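Long-range contacts in tetratricopeptide TPR_2 repeat protein (Thermobaculum terrenum, PDB 5DJS), which joins tetratricopeptide repeats to a glycosyl transferase family 41 region of GT-B type and holds UDP in a pocket: residues Y167-L172 with D243-L248; V195-N200 with D216-V221; G343-D348 with D415-S420; W350-L355 with E467-A472. The protein carries 1 engineered substitution. All blocks are in the same frame, centred on the assembly; numbering follows the deposited sequence.

Contact 1. Residues Y167-L172 with D243-L248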
loop_
_atom_site.group_PDB
_atom_site.type_symbol
_atom_site.label_atom_id
_atom_site.label_comp_id
_atom_site.label_asym_id
_atom_site.label_seq_id
_atom_site.Cartn_x
_atom_site.Cartn_y
_atom_site.Cartn_z
ATOM N N TYR A 167 11.669 -7.211 -11.344
ATOM C CA TYR A 167 10.722 -6.691 -10.345
ATOM C C TYR A 167 11.475 -5.759 -9.396
ATOM O O TYR A 167 12.408 -6.199 -8.711
ATOM C CB TYR A 167 10.074 -7.861 -9.577
ATOM C CG TYR A 167 9.053 -8.602 -10.410
ATOM C CD1 TYR A 167 7.800 -8.037 -10.664
ATOM C CD2 TYR A 167 9.345 -9.839 -10.981
ATOM C CE1 TYR A 167 6.857 -8.686 -11.443
ATOM C CE2 TYR A 167 8.400 -10.505 -11.761
ATOM C CZ TYR A 167 7.160 -9.921 -11.986
ATOM O OH TYR A 167 6.215 -10.544 -12.762
ATOM N N VAL A 168 11.088 -4.482 -9.371
ATOM C CA VAL A 168 11.791 -3.473 -8.575
ATOM C C VAL A 168 10.888 -2.978 -7.454
ATOM O O VAL A 168 9.852 -2.359 -7.718
ATOM C CB VAL A 168 12.250 -2.257 -9.423
ATOM C CG1 VAL A 168 13.291 -1.449 -8.652
ATOM C CG2 VAL A 168 12.813 -2.693 -10.778
ATOM N N SER A 169 11.293 -3.233 -6.208
ATOM C CA SER A 169 10.517 -2.815 -5.045
ATOM C C SER A 169 11.361 -2.706 -3.802
ATOM O O SER A 169 12.345 -3.420 -3.644
ATOM C CB SER A 169 9.407 -3.818 -4.757
ATOM O OG SER A 169 8.522 -3.308 -3.778
ATOM N N GLY A 170 10.948 -1.811 -2.911
ATOM C CA GLY A 170 11.534 -1.687 -1.579
ATOM C C GLY A 170 10.671 -2.265 -0.483
ATOM O O GLY A 170 10.912 -1.992 0.693
ATOM N N GLU A 171 9.660 -3.054 -0.848
ATOM C CA GLU A 171 8.937 -3.842 0.145
ATOM C C GLU A 171 8.767 -5.321 -0.281
ATOM O O GLU A 171 7.679 -5.909 -0.194
ATOM C CB GLU A 171 7.638 -3.141 0.550
ATOM C CG GLU A 171 6.776 -2.715 -0.615
ATOM C CD GLU A 171 7.012 -1.283 -1.079
ATOM O OE1 GLU A 171 7.930 -0.596 -0.579
ATOM O OE2 GLU A 171 6.241 -0.840 -1.962
ATOM N N LEU A 172 9.888 -5.896 -0.726
ATOM C CA LEU A 172 10.051 -7.331 -0.917
ATOM C C LEU A 172 10.325 -7.964 0.437
ATOM O O LEU A 172 11.472 -8.190 0.781
ATOM C CB LEU A 172 11.227 -7.624 -1.876
ATOM C CG LEU A 172 11.119 -7.085 -3.308
ATOM C CD1 LEU A 172 12.257 -7.621 -4.155
ATOM C CD2 LEU A 172 9.784 -7.435 -3.945
ATOM N N ASP A 243 7.582 -1.971 -11.787
ATOM C CA ASP A 243 7.509 -1.183 -10.558
ATOM C C ASP A 243 6.446 -1.791 -9.665
ATOM O O ASP A 243 5.254 -1.665 -9.940
ATOM C CB ASP A 243 7.129 0.265 -10.863
ATOM C CG ASP A 243 6.724 1.035 -9.621
ATOM O OD1 ASP A 243 7.437 0.917 -8.587
ATOM O OD2 ASP A 243 5.686 1.741 -9.688
ATOM N N LEU A 244 6.892 -2.431 -8.600
ATOM C CA LEU A 244 5.998 -3.011 -7.614
ATOM C C LEU A 244 5.628 -2.046 -6.492
ATOM O O LEU A 244 4.604 -2.256 -5.849
ATOM C CB LEU A 244 6.625 -4.275 -7.012
ATOM C CG LEU A 244 6.218 -5.667 -7.517
ATOM C CD1 LEU A 244 5.736 -5.720 -8.955
ATOM C CD2 LEU A 244 7.402 -6.596 -7.314
ATOM N N SER A 245 6.444 -1.018 -6.247
ATOM C CA SER A 245 6.244 -0.135 -5.091
ATOM C C SER A 245 5.289 1.034 -5.309
ATOM O O SER A 245 4.486 1.331 -4.425
ATOM C CB SER A 245 7.579 0.387 -4.558
ATOM O OG SER A 245 8.290 -0.652 -3.892
ATOM N N TRP A 246 5.405 1.704 -6.460
ATOM C CA TRP A 246 4.621 2.922 -6.796
ATOM C C TRP A 246 4.957 4.026 -5.770
ATOM O O TRP A 246 5.860 3.884 -4.922
ATOM C CB TRP A 246 3.108 2.587 -6.915
ATOM C CG TRP A 246 2.144 3.666 -7.429
ATOM C CD1 TRP A 246 1.864 4.001 -8.721
ATOM C CD2 TRP A 246 1.289 4.483 -6.615
ATOM N NE1 TRP A 246 0.916 5.011 -8.754
ATOM C CE2 TRP A 246 0.554 5.325 -7.470
ATOM C CE3 TRP A 246 1.115 4.612 -5.240
ATOM C CZ2 TRP A 246 -0.369 6.276 -6.978
ATOM C CZ3 TRP A 246 0.210 5.549 -4.750
ATOM C CH2 TRP A 246 -0.522 6.363 -5.613
ATOM N N HIS A 247 4.281 5.151 -5.886
ATOM C CA HIS A 247 4.361 6.212 -4.904
ATOM C C HIS A 247 4.163 5.840 -3.420
ATOM O O HIS A 247 4.636 6.574 -2.567
ATOM C CB HIS A 247 3.381 7.310 -5.290
ATOM C CG HIS A 247 3.801 8.088 -6.493
ATOM N ND1 HIS A 247 3.325 7.822 -7.755
ATOM C CD2 HIS A 247 4.649 9.129 -6.622
ATOM C CE1 HIS A 247 3.859 8.673 -8.609
ATOM N NE2 HIS A 247 4.665 9.479 -7.946
ATOM N N LEU A 248 3.538 4.694 -3.122
ATOM C CA LEU A 248 3.227 4.283 -1.751
ATOM C C LEU A 248 4.436 3.696 -1.048
ATOM O O LEU A 248 4.405 3.547 0.160
ATOM C CB LEU A 248 2.147 3.191 -1.713
ATOM C CG LEU A 248 0.700 3.494 -2.079
ATOM C CD1 LEU A 248 -0.113 2.231 -2.315
ATOM C CD2 LEU A 248 0.048 4.391 -1.047
HETATM O O HOH W 1 9.993 0.674 -7.870
#
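Where strand 163-169 runs out beside the end of strand 240-243, an apolar corner and a polar one meet. The packed part is built on Leu244, which has the most surface buried here. Its CD1 lies 3.5 Å from CD1 of Tyr167, at the ring edge near the ring plane, while CD2 rests against Tyr167 CB and, more loosely, Leu172 CD2. A branched aliphatic chain suits this corner, which Leu181 of helix 176-187 covers; the phenol oxygen of Tyr167 points elsewhere and bonds Tyr512 and His188. The backbone is fastened by Leu244 N to Val168 O, 3.1 Å and nearly straight at 164°, as expected of neighbouring parallel strands. The other side is polar and includes a bound water, which donates to Val168 O and to Asp243 OD1 (2.7 Å). Asp243 OD1 also takes Trp246 N on its syn lone pair, an Asx motif that turns the chain, and Thr266 holds OD2. Ser169 OG, anti to its backbone N, accepts Glu171 N in an ST turn and is hydrogen-bonded to Ser245 OG (2.7 Å), either hydroxyl being able to donate. The bent Glu171 chain returns toward Ser245, where OE2 has a weak bond with Ser245 OG, and OE1 accepts Met250 N. Several donors meet Asp243, and Met250 N with weaker help from Ser245 meets Glu171, which is consistent with both buried acids staying ionised.

Contact 2. Residues V195-N200 with D216-V221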
loop_
_atom_site.group_PDB
_atom_site.type_symbol
_atom_site.label_atom_id
_atom_site.label_comp_id
_atom_site.label_asym_id
_atom_site.label_seq_id
_atom_site.Cartn_x
_atom_site.Cartn_y
_atom_site.Cartn_z
ATOM N N VAL A 195 13.468 -14.450 -14.096
ATOM C CA VAL A 195 13.051 -13.555 -13.019
ATOM C C VAL A 195 14.233 -12.945 -12.253
ATOM O O VAL A 195 14.952 -13.643 -11.519
ATOM C CB VAL A 195 12.076 -14.273 -12.053
ATOM C CG1 VAL A 195 11.666 -13.354 -10.911
ATOM C CG2 VAL A 195 10.827 -14.744 -12.796
ATOM N N TYR A 196 14.395 -11.632 -12.443
ATOM C CA TYR A 196 15.316 -10.792 -11.684
ATOM C C TYR A 196 14.492 -10.023 -10.659
ATOM O O TYR A 196 13.419 -9.516 -10.977
ATOM C CB TYR A 196 16.018 -9.791 -12.616
ATOM C CG TYR A 196 17.052 -10.395 -13.558
ATOM C CD1 TYR A 196 16.676 -11.275 -14.577
ATOM C CD2 TYR A 196 18.407 -10.072 -13.444
ATOM C CE1 TYR A 196 17.614 -11.825 -15.438
ATOM C CE2 TYR A 196 19.351 -10.623 -14.303
ATOM C CZ TYR A 196 18.947 -11.501 -15.298
ATOM O OH TYR A 196 19.860 -12.064 -16.163
ATOM N N CYS A 197 14.979 -9.934 -9.430
ATOM C CA CYS A 197 14.348 -9.083 -8.407
ATOM C C CYS A 197 15.336 -8.011 -8.006
ATOM O O CYS A 197 16.507 -8.290 -7.878
ATOM C CB CYS A 197 13.942 -9.901 -7.191
ATOM S SG CYS A 197 12.393 -10.777 -7.451
ATOM N N TYR A 198 14.871 -6.782 -7.825
ATOM C CA TYR A 198 15.717 -5.713 -7.327
ATOM C C TYR A 198 15.102 -5.202 -6.016
ATOM O O TYR A 198 14.085 -4.488 -6.026
ATOM C CB TYR A 198 15.815 -4.640 -8.392
ATOM C CG TYR A 198 16.439 -5.126 -9.691
ATOM C CD1 TYR A 198 17.822 -5.085 -9.901
ATOM C CD2 TYR A 198 15.643 -5.616 -10.722
ATOM C CE1 TYR A 198 18.383 -5.527 -11.097
ATOM C CE2 TYR A 198 16.191 -6.054 -11.924
ATOM C CZ TYR A 198 17.560 -6.010 -12.108
ATOM O OH TYR A 198 18.100 -6.443 -13.300
ATOM N N SER A 199 15.709 -5.606 -4.895
ATOM C CA SER A 199 15.246 -5.244 -3.533
ATOM C C SER A 199 15.780 -3.882 -3.123
ATOM O O SER A 199 16.986 -3.713 -2.911
ATOM C CB SER A 199 15.703 -6.295 -2.504
ATOM O OG SER A 199 15.401 -5.920 -1.160
ATOM N N ASN A 200 14.875 -2.928 -2.966
ATOM C CA ASN A 200 15.235 -1.541 -2.633
ATOM C C ASN A 200 15.097 -1.160 -1.135
ATOM O O ASN A 200 14.852 0.012 -0.796
ATOM C CB ASN A 200 14.405 -0.588 -3.509
ATOM C CG ASN A 200 14.909 0.844 -3.478
ATOM O OD1 ASN A 200 14.143 1.777 -3.693
ATOM N ND2 ASN A 200 16.196 1.024 -3.215
ATOM N N ASP A 216 15.508 -16.238 -10.054
ATOM C CA ASP A 216 16.673 -16.701 -10.821
ATOM C C ASP A 216 17.916 -15.888 -10.479
ATOM O O ASP A 216 18.988 -16.461 -10.284
ATOM C CB ASP A 216 16.415 -16.639 -12.325
ATOM C CG ASP A 216 15.317 -17.578 -12.763
ATOM O OD1 ASP A 216 15.387 -18.786 -12.456
ATOM O OD2 ASP A 216 14.370 -17.112 -13.419
ATOM N N ARG A 217 17.763 -14.565 -10.407
ATOM C CA ARG A 217 18.832 -13.643 -9.970
ATOM C C ARG A 217 18.268 -12.663 -8.939
ATOM O O ARG A 217 17.086 -12.326 -9.013
ATOM C CB ARG A 217 19.381 -12.858 -11.165
ATOM C CG ARG A 217 19.749 -13.683 -12.390
ATOM C CD ARG A 217 20.914 -14.640 -12.168
ATOM N NE ARG A 217 21.655 -14.851 -13.417
ATOM C CZ ARG A 217 22.754 -14.194 -13.796
ATOM N NH1 ARG A 217 23.327 -13.272 -13.017
ATOM N NH2 ARG A 217 23.302 -14.475 -14.980
ATOM N N TRP A 218 19.115 -12.175 -8.021
ATOM C CA TRP A 218 18.652 -11.318 -6.905
ATOM C C TRP A 218 18.970 -9.809 -6.920
ATOM O O TRP A 218 18.044 -9.032 -7.001
ATOM C CB TRP A 218 19.052 -11.904 -5.555
ATOM C CG TRP A 218 18.412 -11.161 -4.404
ATOM C CD1 TRP A 218 19.055 -10.452 -3.424
ATOM C CD2 TRP A 218 17.008 -11.034 -4.137
ATOM N NE1 TRP A 218 18.137 -9.910 -2.553
ATOM C CE2 TRP A 218 16.876 -10.247 -2.967
ATOM C CE3 TRP A 218 15.853 -11.517 -4.761
ATOM C CZ2 TRP A 218 15.635 -9.926 -2.419
ATOM C CZ3 TRP A 218 14.614 -11.203 -4.209
ATOM C CH2 TRP A 218 14.518 -10.408 -3.053
ATOM N N ARG A 219 20.217 -9.369 -6.765
ATOM C CA ARG A 219 20.540 -7.898 -6.717
ATOM C C ARG A 219 19.919 -7.050 -5.568
ATOM O O ARG A 219 18.729 -6.702 -5.598
ATOM C CB ARG A 219 20.246 -7.197 -8.069
ATOM C CG ARG A 219 21.104 -7.690 -9.223
ATOM C CD ARG A 219 20.332 -8.500 -10.258
ATOM N NE ARG A 219 21.244 -8.998 -11.282
ATOM C CZ ARG A 219 22.150 -9.961 -11.101
ATOM N NH1 ARG A 219 22.279 -10.604 -9.938
ATOM N NH2 ARG A 219 22.937 -10.300 -12.115
ATOM N N ASP A 220 20.755 -6.719 -4.573
ATOM C CA ASP A 220 20.444 -5.712 -3.539
ATOM C C ASP A 220 20.793 -4.292 -3.991
ATOM O O ASP A 220 21.963 -3.957 -4.163
ATOM C CB ASP A 220 21.195 -6.022 -2.239
ATOM C CG ASP A 220 20.718 -7.300 -1.583
ATOM O OD1 ASP A 220 19.517 -7.640 -1.711
ATOM O OD2 ASP A 220 21.548 -7.965 -0.935
ATOM N N VAL A 221 19.768 -3.453 -4.102
ATOM C CA VAL A 221 19.826 -2.207 -4.856
ATOM C C VAL A 221 19.863 -0.923 -4.010
ATOM O O VAL A 221 20.343 0.112 -4.500
ATOM C CB VAL A 221 18.657 -2.202 -5.869
ATOM C CG1 VAL A 221 18.450 -0.853 -6.546
ATOM C CG2 VAL A 221 18.920 -3.270 -6.920
#
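Val221, Ser199 and Trp218 lose the most surface as loop 216-221 lies along strand 195-199, their directions only 19° apart. Val221 sets CG2 at the edge of the Tyr198 ring, 3.7 Å from CD1, and its N donates to Ser199 O (3.0 Å, 165°). Ser199 N in turn donates to Arg219 O, almost along the carbonyl axis; with so small a side chain, its CB can sit beside Trp218 CZ2 at 3.6 Å. The indole, carried back by a chi1 of -171° that sets CG anti to the backbone N, also meets Cys197 CB obliquely with its six-membered ring, and Arg212 makes a cation-pi contact with it. Farther along, the aliphatic CG of Arg217 lies over one face of the Tyr196 ring, a CH-pi contact, and Asp216 OD2 accepts Val195 N on its anti lone pair. The loop thus lines strand 193-199, outermost in the parallel sheet, on the flank away from strand 163-169, between helices 206-214 and 226-236; Asp236 of the latter receives Tyr198 OH and Arg219 NE.

Contact 3. Residues G343-D348 with D415-S420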
loop_
_atom_site.group_PDB
_atom_site.type_symbol
_atom_site.label_atom_id
_atom_site.label_comp_id
_atom_site.label_asym_id
_atom_site.label_seq_id
_atom_site.Cartn_x
_atom_site.Cartn_y
_atom_site.Cartn_z
ATOM N N GLY A 343 -11.816 7.553 7.505
ATOM C CA GLY A 343 -12.119 8.973 7.700
ATOM C C GLY A 343 -13.604 9.299 7.814
ATOM O O GLY A 343 -14.432 8.392 7.909
ATOM N N PRO A 344 -13.952 10.603 7.804
ATOM C CA PRO A 344 -15.317 11.093 8.036
ATOM C C PRO A 344 -16.406 10.474 7.171
ATOM O O PRO A 344 -17.515 10.241 7.663
ATOM C CB PRO A 344 -15.205 12.583 7.712
ATOM C CG PRO A 344 -13.801 12.924 8.071
ATOM C CD PRO A 344 -13.000 11.725 7.653
ATOM N N GLU A 345 -16.097 10.220 5.900
ATOM C CA GLU A 345 -17.065 9.622 4.980
ATOM C C GLU A 345 -17.493 8.218 5.452
ATOM O O GLU A 345 -18.693 7.916 5.465
ATOM C CB GLU A 345 -16.518 9.578 3.541
ATOM C CG GLU A 345 -17.555 9.910 2.466
ATOM C CD GLU A 345 -17.672 11.397 2.152
ATOM O OE1 GLU A 345 -17.220 12.238 2.963
ATOM O OE2 GLU A 345 -18.234 11.726 1.082
ATOM N N VAL A 346 -16.526 7.393 5.885
ATOM C CA VAL A 346 -16.825 6.002 6.316
ATOM C C VAL A 346 -17.542 6.008 7.657
ATOM O O VAL A 346 -18.583 5.366 7.811
ATOM C CB VAL A 346 -15.603 5.050 6.494
ATOM C CG1 VAL A 346 -15.935 3.687 5.916
ATOM C CG2 VAL A 346 -14.331 5.569 5.858
ATOM N N LEU A 347 -16.961 6.720 8.620
ATOM C CA LEU A 347 -17.534 6.851 9.966
ATOM C C LEU A 347 -19.008 7.278 9.977
ATOM O O LEU A 347 -19.769 6.772 10.787
ATOM C CB LEU A 347 -16.693 7.812 10.827
ATOM C CG LEU A 347 -15.556 7.290 11.733
ATOM C CD1 LEU A 347 -15.273 5.800 11.623
ATOM C CD2 LEU A 347 -14.280 8.091 11.514
ATOM N N ASP A 348 -19.408 8.175 9.076
ATOM C CA ASP A 348 -20.822 8.549 8.940
ATOM C C ASP A 348 -21.697 7.323 8.628
ATOM O O ASP A 348 -22.753 7.142 9.239
ATOM C CB ASP A 348 -21.019 9.622 7.846
ATOM C CG ASP A 348 -20.468 11.018 8.237
ATOM O OD1 ASP A 348 -20.135 11.274 9.418
ATOM O OD2 ASP A 348 -20.379 11.878 7.340
ATOM N N ASP A 415 -15.677 -2.576 4.271
ATOM C CA ASP A 415 -14.549 -2.002 3.521
ATOM C C ASP A 415 -14.598 -0.486 3.580
ATOM O O ASP A 415 -15.671 0.099 3.714
ATOM C CB ASP A 415 -14.614 -2.465 2.068
ATOM C CG ASP A 415 -13.486 -1.919 1.206
ATOM O OD1 ASP A 415 -12.327 -1.935 1.670
ATOM O OD2 ASP A 415 -13.770 -1.471 0.062
ATOM N N THR A 416 -13.430 0.141 3.473
ATOM C CA THR A 416 -13.316 1.599 3.564
ATOM C C THR A 416 -13.595 2.321 2.242
ATOM O O THR A 416 -13.554 1.731 1.159
ATOM C CB THR A 416 -11.926 2.007 4.070
ATOM O OG1 THR A 416 -10.924 1.330 3.307
ATOM C CG2 THR A 416 -11.761 1.633 5.535
ATOM N N LEU A 417 -13.907 3.603 2.370
ATOM C CA LEU A 417 -14.026 4.520 1.247
ATOM C C LEU A 417 -13.426 5.884 1.667
ATOM O O LEU A 417 -13.341 6.167 2.867
ATOM C CB LEU A 417 -15.493 4.680 0.834
ATOM C CG LEU A 417 -16.498 5.045 1.941
ATOM C CD1 LEU A 417 -17.326 6.283 1.616
ATOM C CD2 LEU A 417 -17.410 3.868 2.234
ATOM N N PRO A 418 -12.988 6.721 0.719
ATOM C CA PRO A 418 -12.920 6.429 -0.724
ATOM C C PRO A 418 -11.750 5.531 -1.166
ATOM O O PRO A 418 -11.701 5.140 -2.346
ATOM C CB PRO A 418 -12.762 7.824 -1.344
ATOM C CG PRO A 418 -12.060 8.607 -0.293
ATOM C CD PRO A 418 -12.619 8.116 1.013
ATOM N N TYR A 419 -10.813 5.243 -0.255
ATOM C CA TYR A 419 -9.691 4.354 -0.531
ATOM C C TYR A 419 -10.123 2.940 -0.077
ATOM O O TYR A 419 -10.137 2.613 1.126
ATOM C CB TYR A 419 -8.440 4.856 0.206
ATOM C CG TYR A 419 -7.083 4.251 -0.165
ATOM C CD1 TYR A 419 -6.873 2.865 -0.201
ATOM C CD2 TYR A 419 -5.973 5.072 -0.392
ATOM C CE1 TYR A 419 -5.619 2.320 -0.491
ATOM C CE2 TYR A 419 -4.718 4.533 -0.681
ATOM C CZ TYR A 419 -4.546 3.152 -0.730
ATOM O OH TYR A 419 -3.325 2.586 -1.018
ATOM N N SER A 420 -10.455 2.103 -1.059
ATOM C CA SER A 420 -10.874 0.734 -0.793
ATOM C C SER A 420 -9.693 -0.127 -0.408
ATOM O O SER A 420 -8.605 -0.001 -0.982
ATOM C CB SER A 420 -11.545 0.100 -2.006
ATOM O OG SER A 420 -11.720 -1.288 -1.776
#
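A chi1 of 52° places Leu417 CG between its backbone N and carbonyl carbon and so directs the two methyls toward helix 344-356. On the helix, Glu345 starts out toward the loop, so CB and CG meet it, and the bend at chi2 (88°) then carries the carboxylate away. The two chains cross at about a right angle: Leu417 CD1 lies 3.7 Å from Glu345 CG. CD2 instead meets Val346 CG1 at 4.0 Å, the leucine and valine running antiparallel alongside one another. The other valine methyl, CG2, lies by Leu417 O, so a short branched residue fits against loop backbone as well as side chain. Apart from that carbonyl the packing is apolar, and polar groups shape each partner separately. Gly343 occupies the N-cap position, and its O accepts Leu347 N in the first helical turn. In the loop, which contains a cis peptide before Pro418, Thr416 OG1 donates to Tyr419 O (2.6 Å) in the carbonyl plane and ties the turn together. Asp415, whose side chain is about 6 Å from the bound UDP, accepts Gly421 N on OD1 and bonds Thr448 through OD2; Gly421 lines the UDP pocket, consistent with a second-shell place for the aspartate. The loop follows strand 412-414 and leads to helix 423-430, with the first turn of helix 344-356 on one flank and helix 465-477, through Gln465 and Tyr468, covering Leu417.

Contact 4. Residues W350-L355 with E467-A472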
loop_
_atom_site.group_PDB
_atom_site.type_symbol
_atom_site.label_atom_id
_atom_site.label_comp_id
_atom_site.label_asym_id
_atom_site.label_seq_id
_atom_site.Cartn_x
_atom_site.Cartn_y
_atom_site.Cartn_z
ATOM N N TRP A 350 -20.818 3.935 8.945
ATOM C CA TRP A 350 -20.701 2.931 10.010
ATOM C C TRP A 350 -21.566 3.260 11.231
ATOM O O TRP A 350 -22.086 2.353 11.887
ATOM C CB TRP A 350 -19.240 2.734 10.442
ATOM C CG TRP A 350 -18.351 2.109 9.396
ATOM C CD1 TRP A 350 -18.723 1.583 8.185
ATOM C CD2 TRP A 350 -16.941 1.924 9.492
ATOM N NE1 TRP A 350 -17.625 1.103 7.518
ATOM C CE2 TRP A 350 -16.516 1.293 8.299
ATOM C CE3 TRP A 350 -15.984 2.251 10.464
ATOM C CZ2 TRP A 350 -15.171 0.974 8.053
ATOM C CZ3 TRP A 350 -14.647 1.930 10.223
ATOM C CH2 TRP A 350 -14.256 1.300 9.025
ATOM N N ALA A 351 -21.717 4.550 11.520
ATOM C CA ALA A 351 -22.600 5.008 12.586
ATOM C C ALA A 351 -24.059 4.691 12.266
ATOM O O ALA A 351 -24.768 4.154 13.117
ATOM C CB ALA A 351 -22.423 6.500 12.825
ATOM N N LYS A 352 -24.493 5.009 11.045
ATOM C CA LYS A 352 -25.878 4.752 10.611
ATOM C C LYS A 352 -26.263 3.272 10.636
ATOM O O LYS A 352 -27.388 2.929 11.004
ATOM C CB LYS A 352 -26.134 5.338 9.218
ATOM C CG LYS A 352 -26.228 6.855 9.227
ATOM C CD LYS A 352 -26.452 7.420 7.839
ATOM C CE LYS A 352 -26.411 8.940 7.868
ATOM N NZ LYS A 352 -26.527 9.505 6.497
ATOM N N ILE A 353 -25.325 2.413 10.248
ATOM C CA ILE A 353 -25.452 0.959 10.407
ATOM C C ILE A 353 -25.617 0.578 11.889
ATOM O O ILE A 353 -26.484 -0.226 12.224
ATOM C CB ILE A 353 -24.225 0.219 9.802
ATOM C CG1 ILE A 353 -24.246 0.309 8.266
ATOM C CG2 ILE A 353 -24.173 -1.243 10.235
ATOM C CD1 ILE A 353 -22.920 0.010 7.593
ATOM N N LEU A 354 -24.789 1.151 12.764
ATOM C CA LEU A 354 -24.817 0.812 14.192
ATOM C C LEU A 354 -26.044 1.364 14.940
ATOM O O LEU A 354 -26.422 0.808 15.982
ATOM C CB LEU A 354 -23.514 1.234 14.885
ATOM C CG LEU A 354 -22.238 0.460 14.506
ATOM C CD1 LEU A 354 -20.981 1.138 15.045
ATOM C CD2 LEU A 354 -22.283 -0.980 14.985
ATOM N N LEU A 355 -26.653 2.442 14.438
ATOM C CA LEU A 355 -27.915 2.933 15.004
ATOM C C LEU A 355 -29.041 1.971 14.647
ATOM O O LEU A 355 -29.838 1.598 15.509
ATOM C CB LEU A 355 -28.263 4.334 14.500
ATOM C CG LEU A 355 -27.398 5.503 14.962
ATOM C CD1 LEU A 355 -27.955 6.805 14.385
ATOM C CD2 LEU A 355 -27.304 5.589 16.475
ATOM N N GLU A 467 -26.989 2.393 -0.357
ATOM C CA GLU A 467 -27.000 0.972 -0.732
ATOM C C GLU A 467 -25.960 0.175 0.063
ATOM O O GLU A 467 -26.170 -1.001 0.364
ATOM C CB GLU A 467 -26.774 0.810 -2.245
ATOM C CG GLU A 467 -26.918 -0.620 -2.766
ATOM C CD GLU A 467 -26.798 -0.742 -4.284
ATOM O OE1 GLU A 467 -26.643 0.290 -4.983
ATOM O OE2 GLU A 467 -26.863 -1.889 -4.781
ATOM N N TYR A 468 -24.831 0.815 0.373
ATOM C CA TYR A 468 -23.793 0.239 1.242
ATOM C C TYR A 468 -24.396 -0.142 2.585
ATOM O O TYR A 468 -24.203 -1.263 3.049
ATOM C CB TYR A 468 -22.653 1.249 1.437
ATOM C CG TYR A 468 -21.480 0.831 2.314
ATOM C CD1 TYR A 468 -21.558 0.870 3.710
ATOM C CD2 TYR A 468 -20.257 0.476 1.746
ATOM C CE1 TYR A 468 -20.468 0.530 4.501
ATOM C CE2 TYR A 468 -19.163 0.129 2.532
ATOM C CZ TYR A 468 -19.272 0.160 3.903
ATOM O OH TYR A 468 -18.191 -0.190 4.666
ATOM N N ILE A 469 -25.137 0.796 3.180
ATOM C CA ILE A 469 -25.810 0.591 4.471
ATOM C C ILE A 469 -26.787 -0.590 4.381
ATOM O O ILE A 469 -26.710 -1.518 5.192
ATOM C CB ILE A 469 -26.560 1.868 4.939
ATOM C CG1 ILE A 469 -25.569 2.999 5.260
ATOM C CG2 ILE A 469 -27.399 1.593 6.183
ATOM C CD1 ILE A 469 -26.187 4.384 5.300
ATOM N N ASP A 470 -27.680 -0.547 3.382
ATOM C CA ASP A 470 -28.730 -1.569 3.179
ATOM C C ASP A 470 -28.184 -2.991 3.069
ATOM O O ASP A 470 -28.763 -3.922 3.636
ATOM C CB ASP A 470 -29.569 -1.269 1.926
ATOM C CG ASP A 470 -30.450 -0.044 2.079
ATOM O OD1 ASP A 470 -30.506 0.552 3.172
ATOM O OD2 ASP A 470 -31.092 0.341 1.086
ATOM N N ILE A 471 -27.078 -3.151 2.343
ATOM C CA ILE A 471 -26.431 -4.461 2.208
ATOM C C ILE A 471 -25.904 -4.946 3.564
ATOM O O ILE A 471 -26.076 -6.117 3.903
ATOM C CB ILE A 471 -25.329 -4.452 1.118
ATOM C CG1 ILE A 471 -25.979 -4.287 -0.265
ATOM C CG2 ILE A 471 -24.515 -5.746 1.139
ATOM C CD1 ILE A 471 -25.030 -3.922 -1.389
ATOM N N ALA A 472 -25.288 -4.047 4.331
ATOM C CA ALA A 472 -24.754 -4.381 5.658
ATOM C C ALA A 472 -25.864 -4.700 6.670
ATOM O O ALA A 472 -25.691 -5.571 7.531
ATOM C CB ALA A 472 -23.873 -3.254 6.180
#
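The Trp350 indole and the Tyr468 phenol cross obliquely and meet edge-on at their polar tips. Trp350 CG lies anti to its carbonyl carbon (chi1 -67°), which turns the ring toward strand 412-414; Tyr468 CG is anti to the backbone N and reaches toward the same strand. Trp350 NE1 donates to Tyr468 OH at 3.2 Å, the oxygen lying in the indole plane and the bond nearly straight at 166°. That hydroxyl also bonds Asp415 O, so it bridges the indole N-H and a loop carbonyl. A tryptophan and a tyrosine suit this place because each is largely apolar yet has one polar atom to satisfy the other. Farther from the sheet Ile353, extended to CD1, crosses the tyrosine at about a right angle: CD1 sits at the edge of that ring, 4.0 Å from Tyr468 CE1, and also touches Ala472 CB at 3.7 Å. Alanine, having just one methyl, accommodates the isoleucine tip. Ile353 CG1 meets Ile469 CG2 obliquely, and toward solvent the Lys352 methylenes flank Ile469 CD1 while the ammonium leads away. The axes approach to 9.7 Å, crossing at -38° with both helices running in similar directions. Trp350, Tyr468 and Ala472 all rest on Leu414 of strand 412-414, an arrangement typical of neighbouring helices packed on a parallel sheet of 3-2-1-4-5-6 order, the Rossmann-like half of a GT-B fold.

Overall arrangement
Contacts 1 and 2 involve strands of the first parallel sheet, while contacts 3 and 4 join helices and a loop around the second, matching the two Rossmann-like halves of a GT-B fold. Contact 1, its centre about 10 Å from the centre of the chain, is wholly buried and mixes strand pairing with hydroxyls and acids; contact 2, on the neighbouring edge strand, is partly exposed and more backbone-led, with Arg217 exposed and Arg219 packed against tyrosine rings. Contacts 3 and 4 share helix 344-356 and are chiefly apolar, contact 3 closer to the UDP, contact 4 farther out; Leu417 CD2 packs on Tyr468 CE2 between them. Among these contacts the two halves meet where Leu248 CD1 packs 3.5 Å from Tyr419 OH.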